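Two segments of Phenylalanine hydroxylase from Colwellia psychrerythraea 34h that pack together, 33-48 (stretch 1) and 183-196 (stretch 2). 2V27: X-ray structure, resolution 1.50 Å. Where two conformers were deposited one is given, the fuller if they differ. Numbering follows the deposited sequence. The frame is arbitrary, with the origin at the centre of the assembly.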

# COMPACT_ATOMS: atom_id res chain seq x y z
N THR B 33 8.71 25.36 -0.90
CA THR B 33 8.88 25.74 -2.31
C THR B 33 8.34 24.68 -3.27
O THR B 33 7.67 25.01 -4.26
CB THR B 33 10.36 26.05 -2.68
OG1 THR B 33 11.22 25.04 -2.16
CG2 THR B 33 10.75 27.39 -2.17
N ARG B 34 8.65 23.41 -2.99
CA ARG B 34 8.17 22.30 -3.83
C ARG B 34 6.63 22.20 -3.79
O ARG B 34 6.01 21.95 -4.81
CB ARG B 34 8.83 20.96 -3.51
CG ARG B 34 8.27 20.24 -2.34
CD ARG B 34 9.09 18.99 -2.03
NE ARG B 34 8.40 18.19 -1.04
CZ ARG B 34 8.79 17.02 -0.60
NH1 ARG B 34 9.94 16.46 -1.04
NH2 ARG B 34 8.02 16.40 0.30
N GLN B 35 6.02 22.43 -2.64
CA GLN B 35 4.58 22.27 -2.54
C GLN B 35 3.82 23.42 -3.14
O GLN B 35 2.79 23.21 -3.76
CB GLN B 35 4.14 22.04 -1.08
CG GLN B 35 2.76 21.36 -1.00
CD GLN B 35 2.75 19.90 -1.53
OE1 GLN B 35 1.70 19.40 -2.08
NE2 GLN B 35 3.87 19.22 -1.38
N ILE B 36 4.34 24.65 -2.97
CA ILE B 36 3.69 25.83 -3.58
C ILE B 36 3.56 25.64 -5.07
O ILE B 36 2.54 25.97 -5.68
CB ILE B 36 4.44 27.15 -3.27
CG1 ILE B 36 4.07 27.60 -1.89
CG2 ILE B 36 3.99 28.28 -4.21
CD1 ILE B 36 2.56 27.86 -1.68
N ALA B 37 4.59 25.06 -5.67
CA ALA B 37 4.51 24.71 -7.09
C ALA B 37 3.50 23.56 -7.36
O ALA B 37 2.74 23.63 -8.32
CB ALA B 37 5.90 24.37 -7.60
N CYS B 38 3.46 22.53 -6.52
CA CYS B 38 2.56 21.36 -6.74
C CYS B 38 1.09 21.73 -6.70
O CYS B 38 0.31 21.18 -7.48
CB CYS B 38 2.80 20.19 -5.73
SG CYS B 38 4.45 19.50 -5.91
N ILE B 39 0.71 22.69 -5.85
CA ILE B 39 -0.70 22.94 -5.62
C ILE B 39 -1.30 24.16 -6.31
O ILE B 39 -2.47 24.50 -6.13
CB ILE B 39 -1.04 22.95 -4.11
CG1 ILE B 39 -0.54 24.25 -3.46
CG2 ILE B 39 -0.56 21.64 -3.44
CD1 ILE B 39 -0.69 24.25 -1.97
N LYS B 40 -0.50 24.78 -7.17
CA LYS B 40 -0.93 25.99 -7.88
C LYS B 40 -2.40 26.10 -8.30
O LYS B 40 -3.07 27.04 -7.84
CB LYS B 40 0.02 26.31 -9.09
NZ LYS B 40 4.22 27.02 -9.74
N ASP B 41 -2.88 25.17 -9.14
CA ASP B 41 -4.28 25.08 -9.67
C ASP B 41 -4.99 23.78 -9.18
O ASP B 41 -5.86 23.17 -9.84
CB ASP B 41 -4.24 25.06 -11.21
CG ASP B 41 -4.06 26.45 -11.82
OD1 ASP B 41 -3.11 27.17 -11.43
OD2 ASP B 41 -4.87 26.80 -12.70
N LYS B 42 -4.56 23.33 -8.00
CA LYS B 42 -4.99 22.02 -7.47
C LYS B 42 -5.60 22.22 -6.10
O LYS B 42 -6.66 21.67 -5.84
CB LYS B 42 -3.82 21.03 -7.44
CG LYS B 42 -3.30 20.74 -8.89
CD LYS B 42 -2.23 19.65 -8.94
CE LYS B 42 -1.49 19.55 -10.33
NZ LYS B 42 0.02 19.70 -10.08
N ALA B 43 -4.92 22.98 -5.23
CA ALA B 43 -5.52 23.29 -3.93
C ALA B 43 -6.75 24.17 -4.20
O ALA B 43 -6.76 25.02 -5.13
CB ALA B 43 -4.54 24.02 -3.05
N CYS B 44 -7.82 23.95 -3.45
CA CYS B 44 -9.06 24.75 -3.62
C CYS B 44 -8.83 26.24 -3.32
O CYS B 44 -7.93 26.61 -2.54
CB CYS B 44 -10.17 24.21 -2.74
SG CYS B 44 -9.88 24.34 -0.89
N ASP B 45 -9.69 27.08 -3.90
CA ASP B 45 -9.64 28.50 -3.65
C ASP B 45 -9.64 28.87 -2.16
O ASP B 45 -8.98 29.83 -1.73
CB ASP B 45 -10.82 29.17 -4.34
CG ASP B 45 -10.75 29.12 -5.83
OD1 ASP B 45 -9.75 28.70 -6.40
OD2 ASP B 45 -11.78 29.53 -6.44
N GLU B 46 -10.41 28.11 -1.36
CA GLU B 46 -10.54 28.43 0.07
C GLU B 46 -9.18 28.31 0.77
O GLU B 46 -8.87 29.05 1.69
CB GLU B 46 -11.57 27.51 0.74
CG GLU B 46 -13.01 27.64 0.17
CD GLU B 46 -13.35 26.66 -0.98
OE1 GLU B 46 -12.44 26.29 -1.76
OE2 GLU B 46 -14.53 26.24 -0.98
N TYR B 47 -8.39 27.33 0.33
CA TYR B 47 -7.07 27.08 0.85
C TYR B 47 -6.13 28.24 0.44
O TYR B 47 -5.40 28.77 1.30
CB TYR B 47 -6.53 25.71 0.37
CG TYR B 47 -5.10 25.47 0.79
CD1 TYR B 47 -4.82 24.87 2.04
CD2 TYR B 47 -4.04 25.88 -0.01
CE1 TYR B 47 -3.50 24.63 2.43
CE2 TYR B 47 -2.71 25.69 0.39
CZ TYR B 47 -2.45 25.07 1.60
OH TYR B 47 -1.16 24.92 2.00
N HIS B 48 -6.13 28.65 -0.85
CA HIS B 48 -5.32 29.76 -1.28
C HIS B 48 -5.67 31.05 -0.53
O HIS B 48 -4.76 31.78 -0.11
CB HIS B 48 -5.47 29.95 -2.77
CG HIS B 48 -4.76 28.90 -3.57
ND1 HIS B 48 -3.38 28.87 -3.70
CD2 HIS B 48 -5.22 27.85 -4.28
CE1 HIS B 48 -3.04 27.86 -4.47
NE2 HIS B 48 -4.14 27.24 -4.86
N GLY B 183 -3.62 16.01 4.26
CA GLY B 183 -2.75 14.88 3.92
C GLY B 183 -2.32 14.92 2.46
O GLY B 183 -1.26 14.40 2.09
N VAL B 184 -3.19 15.51 1.59
CA VAL B 184 -2.90 15.64 0.18
C VAL B 184 -2.10 16.93 -0.03
O VAL B 184 -1.06 16.93 -0.73
CB VAL B 184 -4.22 15.71 -0.63
CG1 VAL B 184 -3.91 15.76 -2.13
CG2 VAL B 184 -5.15 14.48 -0.38
N LEU B 185 -2.58 18.04 0.58
CA LEU B 185 -2.00 19.39 0.36
C LEU B 185 -0.53 19.48 0.73
O LEU B 185 0.16 20.36 0.18
CB LEU B 185 -2.83 20.47 1.14
CG LEU B 185 -4.23 20.75 0.57
CD1 LEU B 185 -5.21 21.43 1.53
CD2 LEU B 185 -4.14 21.65 -0.66
N SER B 186 -0.11 18.73 1.73
CA SER B 186 1.26 18.85 2.19
C SER B 186 2.24 17.88 1.50
O SER B 186 3.36 17.83 1.90
CB SER B 186 1.34 18.66 3.71
OG SER B 186 0.95 17.31 4.07
N SER B 187 1.80 17.14 0.49
CA SER B 187 2.60 16.07 -0.12
C SER B 187 2.57 16.13 -1.65
O SER B 187 1.51 16.02 -2.24
CB SER B 187 2.03 14.70 0.28
OG SER B 187 2.66 13.64 -0.44
N PRO B 188 3.74 16.22 -2.30
CA PRO B 188 3.70 16.18 -3.78
C PRO B 188 3.18 14.83 -4.29
O PRO B 188 2.38 14.79 -5.24
CB PRO B 188 5.20 16.39 -4.19
CG PRO B 188 5.82 17.05 -2.94
CD PRO B 188 5.10 16.43 -1.75
N GLY B 189 3.60 13.75 -3.64
CA GLY B 189 3.15 12.39 -4.11
C GLY B 189 1.63 12.22 -3.97
O GLY B 189 0.95 11.78 -4.92
N GLU B 190 1.09 12.66 -2.84
CA GLU B 190 -0.37 12.61 -2.66
C GLU B 190 -1.14 13.54 -3.58
O GLU B 190 -2.23 13.18 -4.05
CB GLU B 190 -0.75 12.93 -1.22
CG GLU B 190 -0.20 12.00 -0.15
CD GLU B 190 -0.73 10.55 -0.21
OE1 GLU B 190 -1.64 10.29 -1.00
OE2 GLU B 190 -0.16 9.72 0.55
N THR B 191 -0.59 14.73 -3.84
CA THR B 191 -1.27 15.68 -4.72
C THR B 191 -1.34 15.13 -6.16
O THR B 191 -2.39 15.21 -6.83
CB THR B 191 -0.53 17.04 -4.69
OG1 THR B 191 -0.82 17.65 -3.44
CG2 THR B 191 -1.03 17.96 -5.79
N ASP B 192 -0.22 14.60 -6.64
CA ASP B 192 -0.19 14.12 -8.04
C ASP B 192 -1.19 12.96 -8.17
O ASP B 192 -1.98 12.93 -9.11
CB ASP B 192 1.20 13.62 -8.37
CG ASP B 192 1.34 13.12 -9.82
OD1 ASP B 192 2.08 12.15 -10.01
OD2 ASP B 192 0.80 13.72 -10.75
N TYR B 193 -1.21 12.05 -7.22
CA TYR B 193 -2.03 10.85 -7.33
C TYR B 193 -3.51 11.25 -7.24
O TYR B 193 -4.34 10.83 -8.06
CB TYR B 193 -1.64 9.89 -6.21
CG TYR B 193 -2.49 8.66 -6.09
CD1 TYR B 193 -2.21 7.46 -6.80
CD2 TYR B 193 -3.55 8.65 -5.17
CE1 TYR B 193 -3.02 6.31 -6.61
CE2 TYR B 193 -4.36 7.54 -4.98
CZ TYR B 193 -4.09 6.36 -5.70
OH TYR B 193 -4.88 5.23 -5.48
N ALA B 194 -3.86 12.10 -6.27
CA ALA B 194 -5.25 12.54 -6.09
C ALA B 194 -5.77 13.28 -7.31
O ALA B 194 -6.94 13.11 -7.66
CB ALA B 194 -5.38 13.42 -4.81
N MET B 195 -4.91 14.07 -7.97
CA MET B 195 -5.40 14.83 -9.13
C MET B 195 -5.37 14.02 -10.40
O MET B 195 -6.21 14.26 -11.26
CB MET B 195 -4.55 16.08 -9.32
CG MET B 195 -4.71 17.09 -8.16
SD MET B 195 -6.39 17.76 -7.98
CE MET B 195 -7.17 16.61 -6.83
N ASN B 196 -4.39 13.14 -10.53
CA ASN B 196 -4.06 12.61 -11.86
C ASN B 196 -4.27 11.10 -12.07
O ASN B 196 -4.31 10.65 -13.22
CB ASN B 196 -2.62 12.96 -12.26
CG ASN B 196 -2.45 14.45 -12.40
OD1 ASN B 196 -3.28 15.09 -13.03
ND2 ASN B 196 -1.42 15.00 -11.79
O HOH W 1 5.54 16.11 1.97

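The apolar centre of this contact is Leu-185, which loses more surface to the other stretch than any other residue here. It lies in the last turn of its helix, and although its CA-to-CB bond points sideways, the end of the side chain comes nearer to stretch 1. CD2 of Leu-185 sits 4.1 Å from the centroid of the Tyr-47 ring and only 5° off the ring normal, a CH-pi contact over the face. Branching gives leucine a second methyl against the ring, Leu-185 CD1 approaching Tyr-47 CD1 at 3.5 Å, while Leu-185 CD2 also lies 3.4 Å from Ala-43 CB. The small methyl of Ala-43 fits where the backbones run close, its CA being 6.8 Å from the CA of Leu-185. Ile-39 adds its beta-branched bulk, with CG2 3.9 Å from Leu-185 O and 4.0 Å from Thr-191 OG1.

Beyond this centre, helices 33-38 and 188-196 run nearly parallel, at 11°, with their axes 10.2 Å apart at closest approach. Pro-188 begins the second helix, a position where proline costs little: N-H groups in a helix's first turn have no carbonyl of a preceding turn to bond to, so the hydrogen its nitrogen lacks is not missed. Its compact ring packs against Cys-38, with Pro-188 CB 3.6 Å from Cys-38 SG. The adjoining Ser-187 caps this helix: its OG accepts from Glu-190 N at 3.0 Å, while its CA-to-CB bond points away from stretch 1.

Farther along, the aliphatic part of Lys-42 spans the helix surface, its CD lying 3.8 Å from Thr-191 CG2 and 3.6 Å from Met-195 CG. Flexible methionine suits such a lysine chain, and the charged end is not wasted: Lys-42 NZ donates to Cys-38 O at 3.0 Å, within its own stretch.

Polar groups gather around the turn between the helices of stretch 2. Glutamine's long chain lets Gln-35 carry a polar amide to the backbone groups of this turn, but the amide is probably turned over in the model, so its individual pairings remain open. Thr-191 serves both characters, its methyl facing Lys-42 while its hydroxyl lies among backbone carbonyls of its own stretch. At the edge, Arg-34 lays one face of its guanidinium over Pro-188, with Arg-34 NE 3.4 Å from Pro-188 CG; so flat a group can cover a proline ring while its nitrogens still bond outward. A water completes the link, accepting weakly from Arg-34 NH2 at 3.0 Å and donating to Ser-186 O at 2.8 Å.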